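Local coordinates for diaminopimelate decarboxylase (Phaeodactylum tricornutum, PDB 7JPJ), which catalyses the decarboxylation of diaminopimelate in lysine biosynthesis with the help of pyridoxal 5'-phosphate, working as an obligate dimer with promiscuous substrate use, at the interface of chains A and B. Sequence-based numbering; all coordinates share one arbitrary frame. Chains: chain A/B, Diaminopimelate decarboxylase.

Contact 1: the interface of chains A and B. Residues chain A 405-406, 430, 433-434, 437; chain B 63, 84-85, 88.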
# COMPACT_ATOMS: atom_id res chain seq x y z
N ASN A 405 8.10 -6.83 4.03
CA ASN A 405 8.67 -7.89 4.85
C ASN A 405 9.13 -9.08 4.01
O ASN A 405 9.37 -10.17 4.54
CB ASN A 405 7.69 -8.37 5.93
CG ASN A 405 7.64 -7.46 7.13
OD1 ASN A 405 7.70 -7.91 8.28
ND2 ASN A 405 7.53 -6.16 6.89
N SER A 406 9.24 -8.87 2.69
CA SER A 406 9.66 -9.87 1.71
C SER A 406 8.70 -11.05 1.61
O SER A 406 9.09 -12.13 1.18
CB SER A 406 11.08 -10.36 2.00
OG SER A 406 12.04 -9.40 1.60
N LEU A 430 10.46 -16.50 -3.73
CA LEU A 430 11.29 -15.50 -3.07
C LEU A 430 12.24 -14.83 -4.06
O LEU A 430 12.37 -13.60 -4.07
CB LEU A 430 12.07 -16.14 -1.92
CG LEU A 430 13.03 -15.20 -1.19
CD1 LEU A 430 12.26 -14.12 -0.45
CD2 LEU A 430 13.94 -15.98 -0.25
N ILE A 433 11.12 -11.87 -6.13
CA ILE A 433 10.91 -10.57 -5.50
C ILE A 433 12.05 -9.61 -5.83
O ILE A 433 11.84 -8.41 -6.04
CB ILE A 433 10.73 -10.74 -3.98
CG1 ILE A 433 9.58 -11.70 -3.69
CG2 ILE A 433 10.47 -9.40 -3.31
CD1 ILE A 433 9.33 -11.93 -2.21
N TYR A 434 13.29 -10.12 -5.88
CA TYR A 434 14.45 -9.29 -6.20
C TYR A 434 15.14 -9.78 -7.47
O TYR A 434 16.36 -9.72 -7.60
CB TYR A 434 15.43 -9.25 -5.03
CG TYR A 434 15.77 -10.58 -4.39
CD1 TYR A 434 16.81 -11.37 -4.88
CD2 TYR A 434 15.06 -11.04 -3.29
CE1 TYR A 434 17.12 -12.58 -4.29
CE2 TYR A 434 15.37 -12.25 -2.69
CZ TYR A 434 16.40 -13.02 -3.19
OH TYR A 434 16.71 -14.22 -2.60
N GLU A 437 17.14 -6.93 -9.38
CA GLU A 437 18.25 -6.26 -8.73
C GLU A 437 19.56 -6.57 -9.44
O GLU A 437 19.76 -7.67 -9.97
CB GLU A 437 18.34 -6.67 -7.26
CG GLU A 437 17.37 -5.92 -6.36
CD GLU A 437 17.40 -6.40 -4.92
OE1 GLU A 437 18.31 -7.18 -4.57
OE2 GLU A 437 16.51 -5.99 -4.14
N PRO B 63 15.10 -3.43 1.40
CA PRO B 63 15.84 -4.70 1.37
C PRO B 63 16.75 -4.87 0.16
O PRO B 63 17.13 -6.00 -0.16
CB PRO B 63 14.72 -5.74 1.37
CG PRO B 63 13.62 -5.06 0.60
CD PRO B 63 13.74 -3.57 0.85
N PHE B 84 11.60 -15.20 4.96
CA PHE B 84 11.98 -14.78 3.62
C PHE B 84 13.07 -13.72 3.66
O PHE B 84 13.99 -13.74 2.83
CB PHE B 84 10.75 -14.26 2.88
CG PHE B 84 9.63 -15.25 2.80
CD1 PHE B 84 9.59 -16.20 1.79
CD2 PHE B 84 8.61 -15.26 3.75
CE1 PHE B 84 8.57 -17.12 1.72
CE2 PHE B 84 7.59 -16.18 3.68
CZ PHE B 84 7.57 -17.11 2.66
N GLU B 85 13.00 -12.79 4.61
CA GLU B 85 14.06 -11.80 4.75
C GLU B 85 15.36 -12.43 5.20
O GLU B 85 16.44 -11.96 4.81
CB GLU B 85 13.63 -10.69 5.72
CG GLU B 85 12.57 -9.77 5.15
CD GLU B 85 12.51 -8.43 5.86
OE1 GLU B 85 12.59 -8.41 7.11
OE2 GLU B 85 12.37 -7.39 5.17
N ARG B 88 16.72 -13.86 2.03
CA ARG B 88 17.06 -12.75 1.14
C ARG B 88 18.37 -12.08 1.58
O ARG B 88 19.23 -11.79 0.74
CB ARG B 88 15.92 -11.74 1.11
CG ARG B 88 16.17 -10.53 0.23
CD ARG B 88 14.91 -9.68 0.10
NE ARG B 88 15.05 -8.63 -0.90
CZ ARG B 88 14.06 -7.83 -1.29
NH1 ARG B 88 12.85 -7.96 -0.76
NH2 ARG B 88 14.29 -6.90 -2.20
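A:Leu430 CD1 and B:Phe84 CB meet at 3.7 Å, and beside them the A:Tyr434 ring lies against the stem of B:Arg88. The arginine leaves its helix with CG anti to the backbone N (chi1 179°) and stays extended to NE, running antiparallel alongside the tyrosine. A:Tyr434 CE2 touches B:Arg88 CG at 3.5 Å, and the ring and guanidinium planes are 26° apart. A:Ser406 CB rests on B:Glu85 CG (3.5 Å). At the rim the guanidinium spans two chain A groups, both met in its plane: NH1 donates to the hydroxyl A:Ser406 OG (2.9 Å), while NH2 donates to and forms a salt bridge with the carboxylate oxygen A:Glu437 OE2 (3.1 Å), on its syn side but 29° out of the carboxylate plane. B:Pro63 CG covers part of one guanidinium face from within chain B. An alanine in place of B:Arg88 would probably leave the A:Glu437 carboxylate without its countercharge and open a gap beside the A:Tyr434 ring. In this polar-rimmed patch of the dimer interface, helix 83-91 of chain B, in the pyridoxal-binding barrel, packs against the 3-10 turn 404-406 and the C-terminal segment from helix 430-433 to A:Glu437.

Contact 2: the interface of chains A and B. Residues chain A 320, 399-402; chain B 320, 324, 399-401.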
# COMPACT_ATOMS: atom_id res chain seq x y z
N LEU A 320 -4.97 -4.17 2.09
CA LEU A 320 -4.52 -2.91 2.66
C LEU A 320 -5.65 -2.00 3.10
O LEU A 320 -5.42 -1.10 3.92
CB LEU A 320 -3.63 -2.18 1.64
CG LEU A 320 -3.11 -0.79 2.00
CD1 LEU A 320 -2.05 -0.86 3.09
CD2 LEU A 320 -2.57 -0.08 0.77
N MET A 399 -4.23 -3.69 -5.31
CA MET A 399 -3.71 -2.53 -4.60
C MET A 399 -3.36 -2.90 -3.16
O MET A 399 -4.17 -2.71 -2.25
CB MET A 399 -4.72 -1.38 -4.64
CG MET A 399 -4.34 -0.17 -3.78
SD MET A 399 -5.77 0.82 -3.32
CE MET A 399 -5.98 0.31 -1.62
N SER A 400 -2.17 -3.44 -2.96
CA SER A 400 -1.70 -3.81 -1.64
C SER A 400 -0.19 -3.58 -1.58
O SER A 400 0.45 -3.27 -2.59
CB SER A 400 -2.03 -5.27 -1.31
OG SER A 400 -1.39 -6.16 -2.21
N THR A 401 0.37 -3.74 -0.39
CA THR A 401 1.81 -3.61 -0.21
C THR A 401 2.47 -4.99 -0.27
O THR A 401 3.05 -5.49 0.69
CB THR A 401 2.12 -2.90 1.11
OG1 THR A 401 1.48 -3.59 2.19
CG2 THR A 401 1.62 -1.47 1.06
N LYS A 402 2.37 -5.60 -1.45
CA LYS A 402 3.02 -6.88 -1.69
C LYS A 402 4.53 -6.76 -1.50
O LYS A 402 5.12 -5.71 -1.74
CB LYS A 402 2.70 -7.38 -3.10
CG LYS A 402 3.32 -6.54 -4.21
CD LYS A 402 2.96 -7.06 -5.59
CE LYS A 402 1.64 -6.48 -6.05
NZ LYS A 402 1.35 -6.82 -7.48
N LEU B 320 4.08 5.63 -0.36
CA LEU B 320 2.77 5.46 0.24
C LEU B 320 2.59 6.23 1.54
O LEU B 320 1.45 6.53 1.91
CB LEU B 320 2.52 3.97 0.51
CG LEU B 320 1.19 3.54 1.14
CD1 LEU B 320 0.02 3.84 0.21
CD2 LEU B 320 1.22 2.07 1.53
N LEU B 324 -0.78 6.85 3.62
CA LEU B 324 -0.97 5.90 4.72
C LEU B 324 -1.00 6.60 6.08
O LEU B 324 -1.77 6.21 6.96
CB LEU B 324 0.12 4.83 4.68
CG LEU B 324 -0.02 3.62 5.60
CD1 LEU B 324 -1.34 2.90 5.37
CD2 LEU B 324 1.15 2.67 5.39
N MET B 399 7.86 -0.73 0.77
CA MET B 399 6.49 -0.71 1.30
C MET B 399 5.70 0.29 0.45
O MET B 399 5.62 1.47 0.79
CB MET B 399 6.47 -0.34 2.77
CG MET B 399 5.23 -0.80 3.51
SD MET B 399 4.62 0.44 4.67
CE MET B 399 5.81 0.31 6.00
N SER B 400 5.11 -0.21 -0.64
CA SER B 400 4.33 0.62 -1.54
C SER B 400 3.27 -0.24 -2.21
O SER B 400 3.32 -1.48 -2.17
CB SER B 400 5.21 1.29 -2.60
OG SER B 400 5.96 0.32 -3.32
N THR B 401 2.31 0.42 -2.85
CA THR B 401 1.27 -0.26 -3.61
C THR B 401 1.67 -0.40 -5.07
O THR B 401 0.94 -0.02 -5.98
CB THR B 401 -0.05 0.50 -3.50
OG1 THR B 401 0.13 1.85 -3.94
CG2 THR B 401 -0.52 0.52 -2.06
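A:Leu320 CD2 meets B:Thr401 CG2 at 3.5 Å close to the two-fold axis of the dimer, and the exchanged pair, A:Thr401 CG2 and B:Leu320 CD2, repeats the contact at 3.6 Å. Methyl packing thus carries this part of the dimer interface. In each pair leucine and threonine lie roughly perpendicular, each touching through one terminal methyl. Each leucine sends CG anti to its backbone N (chi1 177° in A:Leu320), and each threonine has CG2 anti to its carbonyl carbon, beside the backbone N, which turns the methyl rather than the hydroxyl to the partner's leucine. Weaker apolar neighbours lie around this core: the CG atoms of A:Met399 and B:Met399 stand farther from the opposing threonine methyls, and B:Leu324 only borders the A:Leu320 side chain. A second kind of contact is between backbone and backbone. The carbonyl oxygen A:Ser400 O lies 3.3 Å from B:Thr401 CA, and B:Ser400 O faces A:Thr401 CA in the same way, so the two loops pass close along their main chains. Nitrogen and oxygen atoms of the two chains stay too far apart for hydrogen bonds, and cohesion here rests on shape and apolar burial. Across the axis the two threonine methyls, A:Thr401 CG2 and B:Thr401 CG2, stand 4.3 Å apart, with the two leucine CD2 methyls, A:Leu320 and B:Leu320, at 4.4 Å completing a compact cluster of four.

Contact 3: the interface of chains A and B. Residues chain A 300-302, 305-306, 309; chain B 169-170, 172, 177.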
# COMPACT_ATOMS: atom_id res chain seq x y z
N HIS A 300 -2.37 -13.30 24.09
CA HIS A 300 -3.25 -12.58 25.00
C HIS A 300 -2.48 -11.51 25.76
O HIS A 300 -1.27 -11.61 25.95
CB HIS A 300 -3.92 -13.53 26.01
CG HIS A 300 -4.42 -14.81 25.41
ND1 HIS A 300 -5.68 -14.94 24.88
CD2 HIS A 300 -3.83 -16.02 25.26
CE1 HIS A 300 -5.85 -16.17 24.43
NE2 HIS A 300 -4.74 -16.85 24.65
N THR A 301 -3.22 -10.49 26.19
CA THR A 301 -2.75 -9.52 27.17
C THR A 301 -3.74 -9.51 28.33
O THR A 301 -4.87 -9.98 28.22
CB THR A 301 -2.63 -8.10 26.57
OG1 THR A 301 -3.79 -7.82 25.77
CG2 THR A 301 -1.39 -7.99 25.70
N THR A 302 -3.29 -8.97 29.46
CA THR A 302 -4.13 -8.88 30.65
C THR A 302 -4.24 -7.44 31.12
O THR A 302 -3.60 -6.54 30.57
CB THR A 302 -3.60 -9.75 31.79
OG1 THR A 302 -2.57 -9.04 32.49
CG2 THR A 302 -3.04 -11.07 31.26
N ASN A 305 -7.65 -2.57 29.08
CA ASN A 305 -7.50 -2.50 27.63
C ASN A 305 -6.80 -3.73 27.06
O ASN A 305 -6.09 -3.65 26.06
CB ASN A 305 -6.76 -1.23 27.19
CG ASN A 305 -7.26 0.01 27.91
OD1 ASN A 305 -7.55 -0.02 29.10
ND2 ASN A 305 -7.36 1.11 27.18
N SER A 306 -7.00 -4.88 27.70
CA SER A 306 -6.40 -6.11 27.21
C SER A 306 -7.27 -6.75 26.14
O SER A 306 -8.48 -6.52 26.07
CB SER A 306 -6.17 -7.09 28.36
OG SER A 306 -7.38 -7.41 29.02
N PHE A 309 -5.60 -11.71 20.68
CA PHE A 309 -5.13 -11.41 19.33
C PHE A 309 -5.04 -12.69 18.50
O PHE A 309 -4.43 -13.67 18.94
CB PHE A 309 -3.77 -10.72 19.36
CG PHE A 309 -3.77 -9.39 20.05
CD1 PHE A 309 -3.65 -9.30 21.43
CD2 PHE A 309 -3.88 -8.21 19.32
CE1 PHE A 309 -3.64 -8.07 22.06
CE2 PHE A 309 -3.88 -6.99 19.95
CZ PHE A 309 -3.76 -6.92 21.32
N GLY B 169 2.57 -2.70 25.37
CA GLY B 169 1.43 -2.47 26.23
C GLY B 169 0.32 -3.48 25.99
O GLY B 169 0.48 -4.46 25.25
N PRO B 170 -0.84 -3.26 26.62
CA PRO B 170 -1.95 -4.21 26.46
C PRO B 170 -2.59 -4.18 25.09
O PRO B 170 -3.40 -5.06 24.79
CB PRO B 170 -2.93 -3.78 27.55
CG PRO B 170 -2.68 -2.32 27.70
CD PRO B 170 -1.20 -2.12 27.47
N SER B 172 -0.72 -4.16 22.17
CA SER B 172 0.20 -4.72 21.19
C SER B 172 0.18 -6.24 21.21
O SER B 172 -0.08 -6.87 22.23
CB SER B 172 1.62 -4.23 21.45
OG SER B 172 2.40 -4.29 20.27
N TRP B 177 3.73 -11.36 26.65
CA TRP B 177 3.25 -10.50 27.73
C TRP B 177 4.12 -10.69 28.97
O TRP B 177 4.44 -11.81 29.36
CB TRP B 177 1.79 -10.83 28.04
CG TRP B 177 1.11 -9.84 28.94
CD1 TRP B 177 0.47 -10.12 30.12
CD2 TRP B 177 0.97 -8.43 28.74
NE1 TRP B 177 -0.05 -8.97 30.66
CE2 TRP B 177 0.25 -7.92 29.84
CE3 TRP B 177 1.40 -7.55 27.74
CZ2 TRP B 177 -0.06 -6.56 29.96
CZ3 TRP B 177 1.09 -6.20 27.87
CH2 TRP B 177 0.37 -5.73 28.97
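A:Thr301 and A:Thr302 meet the indole of B:Trp177, one with its methyl over the face and the other with its hydroxyl at the N-H. A:Thr301 points CG2 at the six-membered ring, 3.9 Å from the centroid in a CH-pi contact and displaced toward the rim, with CE3 of B:Trp177 its nearest ring atom at 3.5 Å. The backbone N of A:Thr302 sits above the same face. Beyond it, the A:Thr302 hydroxyl OG1 accepts a hydrogen bond from the indole N-H of B:Trp177 NE1 (3.1 Å, 145° at the hydrogen), lying 24° out of the ring plane. The other branch of A:Thr301 serves B:Pro170: its hydroxyl OG1 donates to the carbonyl oxygen B:Pro170 O at 2.9 Å. With OG1 between backbone N and carbonyl carbon (chi1 44°), A:Thr301 directs hydroxyl and methyl to different partners. In the next shell, the edge of the A:Phe309 ring borders both A:Thr301 OG1 and B:Pro170 O in its plane, flanking the bonded pair. A:Asn305 O packs on the proline ring at B:Pro170 CB (3.5 Å), and A:His300 O lies near B:Trp177 CB. This is a peripheral patch of the dimer interface, where a chain A turn meets a chain B loop. In chain A these residues form the end of strand 289-300, the turn after it and the start of strand 308-312; in chain B they come from the loop after strand 141-147 and from the short strand 176-177.

The C-alpha centres of contacts 1 and 2 are about 16 Å apart; contact 3 lies about 31 Å from contact 1 and 27 Å from contact 2. They share no residue, but the chain A stretch 399-406 runs from contact 2 into contact 1. Contact 2 lies near the two-fold axis; contacts 1 and 3 recur with the chains exchanged. All three centres lie about 14 to 17 Å from A:Cys357, the likely proton donor. In fold-type III decarboxylases both chains build the active sites at the dimer interface, which fits an obligate dimer; these contacts would help hold the chains in register.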